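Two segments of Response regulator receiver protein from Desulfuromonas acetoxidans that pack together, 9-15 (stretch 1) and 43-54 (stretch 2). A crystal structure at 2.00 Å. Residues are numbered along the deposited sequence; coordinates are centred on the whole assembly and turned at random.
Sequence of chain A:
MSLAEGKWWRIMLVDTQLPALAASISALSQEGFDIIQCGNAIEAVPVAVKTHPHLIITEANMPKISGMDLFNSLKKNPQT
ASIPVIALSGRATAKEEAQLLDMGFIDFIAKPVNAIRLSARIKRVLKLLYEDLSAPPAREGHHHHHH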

# COMPACT_ATOMS: atom_id res chain seq x y z
N TRP A 9 3.99 -3.78 -13.87
CA TRP A 9 3.82 -2.96 -12.67
C TRP A 9 4.04 -3.76 -11.38
O TRP A 9 3.29 -4.70 -11.09
CB TRP A 9 2.42 -2.34 -12.64
CG TRP A 9 2.15 -1.37 -13.77
CD1 TRP A 9 1.33 -1.57 -14.84
CD2 TRP A 9 2.67 -0.04 -13.90
NE1 TRP A 9 1.31 -0.44 -15.64
CE2 TRP A 9 2.12 0.51 -15.08
CE3 TRP A 9 3.55 0.74 -13.14
CZ2 TRP A 9 2.42 1.80 -15.52
CZ3 TRP A 9 3.85 2.03 -13.57
CH2 TRP A 9 3.28 2.55 -14.75
N ARG A 10 5.07 -3.38 -10.62
CA ARG A 10 5.37 -4.03 -9.36
C ARG A 10 4.58 -3.31 -8.28
O ARG A 10 4.69 -2.10 -8.14
CB ARG A 10 6.86 -3.91 -9.01
CG ARG A 10 7.82 -4.45 -10.07
CD ARG A 10 9.26 -4.01 -9.78
NE ARG A 10 9.99 -3.79 -11.02
CZ ARG A 10 10.44 -2.62 -11.44
NH1 ARG A 10 10.26 -1.53 -10.71
NH2 ARG A 10 11.07 -2.54 -12.60
N ILE A 11 3.79 -4.06 -7.53
CA ILE A 11 2.98 -3.48 -6.47
C ILE A 11 3.28 -4.20 -5.16
O ILE A 11 3.08 -5.40 -5.07
CB ILE A 11 1.47 -3.64 -6.78
CG1 ILE A 11 1.14 -3.05 -8.15
CG2 ILE A 11 0.64 -2.95 -5.69
CD1 ILE A 11 1.25 -1.54 -8.23
N MET A 12 3.78 -3.48 -4.15
CA MET A 12 4.04 -4.13 -2.87
C MET A 12 2.83 -3.95 -1.96
O MET A 12 2.30 -2.84 -1.85
CB MET A 12 5.29 -3.56 -2.19
CG MET A 12 5.55 -4.13 -0.77
SD MET A 12 7.10 -3.56 0.05
CE MET A 12 8.23 -4.21 -0.95
N LEU A 13 2.38 -5.03 -1.34
CA LEU A 13 1.24 -4.98 -0.43
C LEU A 13 1.70 -5.42 0.97
O LEU A 13 2.26 -6.50 1.12
CB LEU A 13 0.14 -5.91 -0.93
CG LEU A 13 -1.09 -6.14 -0.05
CD1 LEU A 13 -1.81 -4.82 0.17
CD2 LEU A 13 -2.01 -7.15 -0.73
N VAL A 14 1.47 -4.58 1.97
CA VAL A 14 1.87 -4.87 3.35
C VAL A 14 0.62 -4.95 4.23
O VAL A 14 -0.11 -3.96 4.36
CB VAL A 14 2.79 -3.76 3.93
CG1 VAL A 14 3.44 -4.24 5.22
CG2 VAL A 14 3.84 -3.36 2.91
N ASP A 15 0.36 -6.11 4.83
CA ASP A 15 -0.83 -6.27 5.67
C ASP A 15 -0.56 -7.39 6.68
O ASP A 15 0.11 -8.36 6.36
CB ASP A 15 -2.04 -6.64 4.81
CG ASP A 15 -3.37 -6.44 5.54
OD1 ASP A 15 -3.91 -5.32 5.50
OD2 ASP A 15 -3.85 -7.40 6.17
N GLU A 43 9.81 -6.32 7.38
CA GLU A 43 10.39 -6.83 6.14
C GLU A 43 10.09 -5.91 4.95
O GLU A 43 10.86 -5.86 4.00
CB GLU A 43 9.87 -8.24 5.82
CG GLU A 43 8.37 -8.37 5.70
CD GLU A 43 7.95 -9.70 5.05
OE1 GLU A 43 6.78 -10.09 5.18
OE2 GLU A 43 8.81 -10.33 4.40
N ALA A 44 8.98 -5.18 5.03
CA ALA A 44 8.56 -4.28 3.96
C ALA A 44 9.59 -3.25 3.50
O ALA A 44 9.79 -3.06 2.31
CB ALA A 44 7.26 -3.57 4.35
N VAL A 45 10.25 -2.58 4.45
CA VAL A 45 11.23 -1.55 4.09
C VAL A 45 12.41 -2.08 3.26
O VAL A 45 12.67 -1.59 2.16
CB VAL A 45 11.76 -0.81 5.34
CG1 VAL A 45 12.81 0.21 4.93
CG2 VAL A 45 10.61 -0.12 6.07
N PRO A 46 13.15 -3.07 3.78
CA PRO A 46 14.28 -3.60 3.01
C PRO A 46 13.81 -4.18 1.67
O PRO A 46 14.49 -4.05 0.65
CB PRO A 46 14.86 -4.67 3.93
CG PRO A 46 14.51 -4.15 5.31
CD PRO A 46 13.08 -3.69 5.12
N VAL A 47 12.66 -4.83 1.68
CA VAL A 47 12.12 -5.41 0.45
C VAL A 47 11.82 -4.29 -0.55
O VAL A 47 12.11 -4.43 -1.74
CB VAL A 47 10.83 -6.22 0.72
CG1 VAL A 47 10.19 -6.64 -0.60
CG2 VAL A 47 11.17 -7.47 1.53
N ALA A 48 11.24 -3.19 -0.08
CA ALA A 48 10.92 -2.09 -0.98
C ALA A 48 12.19 -1.52 -1.60
O ALA A 48 12.24 -1.25 -2.80
CB ALA A 48 10.18 -0.99 -0.23
N VAL A 49 13.22 -1.33 -0.78
CA VAL A 49 14.48 -0.78 -1.25
C VAL A 49 15.12 -1.63 -2.34
O VAL A 49 15.72 -1.10 -3.27
CB VAL A 49 15.47 -0.59 -0.07
CG1 VAL A 49 16.85 -0.23 -0.59
CG2 VAL A 49 14.95 0.52 0.85
N LYS A 50 14.99 -2.95 -2.26
CA LYS A 50 15.60 -3.80 -3.27
C LYS A 50 14.70 -4.22 -4.43
O LYS A 50 15.21 -4.61 -5.48
CB LYS A 50 16.22 -5.05 -2.62
CG LYS A 50 15.27 -5.94 -1.87
CD LYS A 50 16.05 -6.99 -1.08
CE LYS A 50 15.14 -7.92 -0.30
NZ LYS A 50 15.93 -8.95 0.43
N THR A 51 13.39 -4.14 -4.26
CA THR A 51 12.48 -4.53 -5.34
C THR A 51 11.90 -3.34 -6.08
O THR A 51 11.30 -3.49 -7.14
CB THR A 51 11.31 -5.40 -4.83
OG1 THR A 51 10.42 -4.59 -4.05
CG2 THR A 51 11.83 -6.55 -3.96
N HIS A 52 12.06 -2.14 -5.52
CA HIS A 52 11.59 -0.92 -6.17
C HIS A 52 10.16 -1.01 -6.71
O HIS A 52 9.93 -0.82 -7.92
CB HIS A 52 12.53 -0.58 -7.33
CG HIS A 52 13.98 -0.61 -6.95
ND1 HIS A 52 14.59 0.44 -6.30
CD2 HIS A 52 14.92 -1.57 -7.09
CE1 HIS A 52 15.85 0.12 -6.04
NE2 HIS A 52 16.07 -1.10 -6.51
N PRO A 53 9.17 -1.28 -5.84
CA PRO A 53 7.79 -1.35 -6.35
C PRO A 53 7.39 -0.00 -6.94
O PRO A 53 7.90 1.04 -6.52
CB PRO A 53 6.99 -1.69 -5.10
CG PRO A 53 7.79 -1.03 -3.99
CD PRO A 53 9.21 -1.42 -4.38
N HIS A 54 6.48 -0.01 -7.91
CA HIS A 54 6.01 1.24 -8.52
C HIS A 54 5.03 1.93 -7.57
O HIS A 54 4.85 3.15 -7.62
CB HIS A 54 5.31 0.98 -9.85
CG HIS A 54 6.21 0.50 -10.94
ND1 HIS A 54 6.42 -0.84 -11.19
CD2 HIS A 54 6.97 1.17 -11.83
CE1 HIS A 54 7.26 -0.97 -12.20
NE2 HIS A 54 7.62 0.24 -12.61

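The strand that ends at Val14 runs almost exactly antiparallel to the helix ending at Thr51, their directions differing by 176° and their axes approaching to 9.8 Å. Beyond the helix, His52 takes a positive phi, and the chain turns so that Pro53 and His54 come in beside Arg10; the CA atoms of Arg10 and Pro53 lie 4.7 Å apart.

The hydrogen bonds between the stretches gather at this end, and all three involve Arg10. Its backbone is held on both counts by His54: His54 N donates to Arg10 O (2.8 Å), and Arg10 N donates to His54 ND1 (2.9 Å). Histidine suits the position because an unprotonated ring nitrogen can accept a peptide hydrogen, here close to the ring plane, where its lone pair lies. The arginine side chain reaches further, and Arg10 NH1 donates to His52 O at 2.9 Å, giving a carbonyl just past the helix a partner. His54 CE1 sits over one face of the guanidinium, 3.4 Å from Arg10 NH1.

The aromatic contact uses the same imidazole. The edge of Trp9 points toward the face of His54, with planes at 75° and the centroid of the indole six-membered ring 4.8 Å from that of the imidazole, so that C-H groups of the indole approach the pi cloud.

Apolar packing fills the space between strand and helix. The CA-to-CB bond of Met12 points toward the second stretch, and its long, unbranched chain, with chi1 and chi2 both t, reaches the helix: Met12 CE lies 3.1 Å from Val47 CG1 and 3.8 Å from Ala48 CB. Nearer its root, Met12 CB meets Pro53 CB at 3.9 Å. Further along, compact Val14 is matched with small Ala44, Val14 CG2 lying 3.7 Å from Ala44 CB. Thr51 keeps its hydroxyl satisfied within the helix, Thr51 OG1 donating to Val47 O at 2.9 Å.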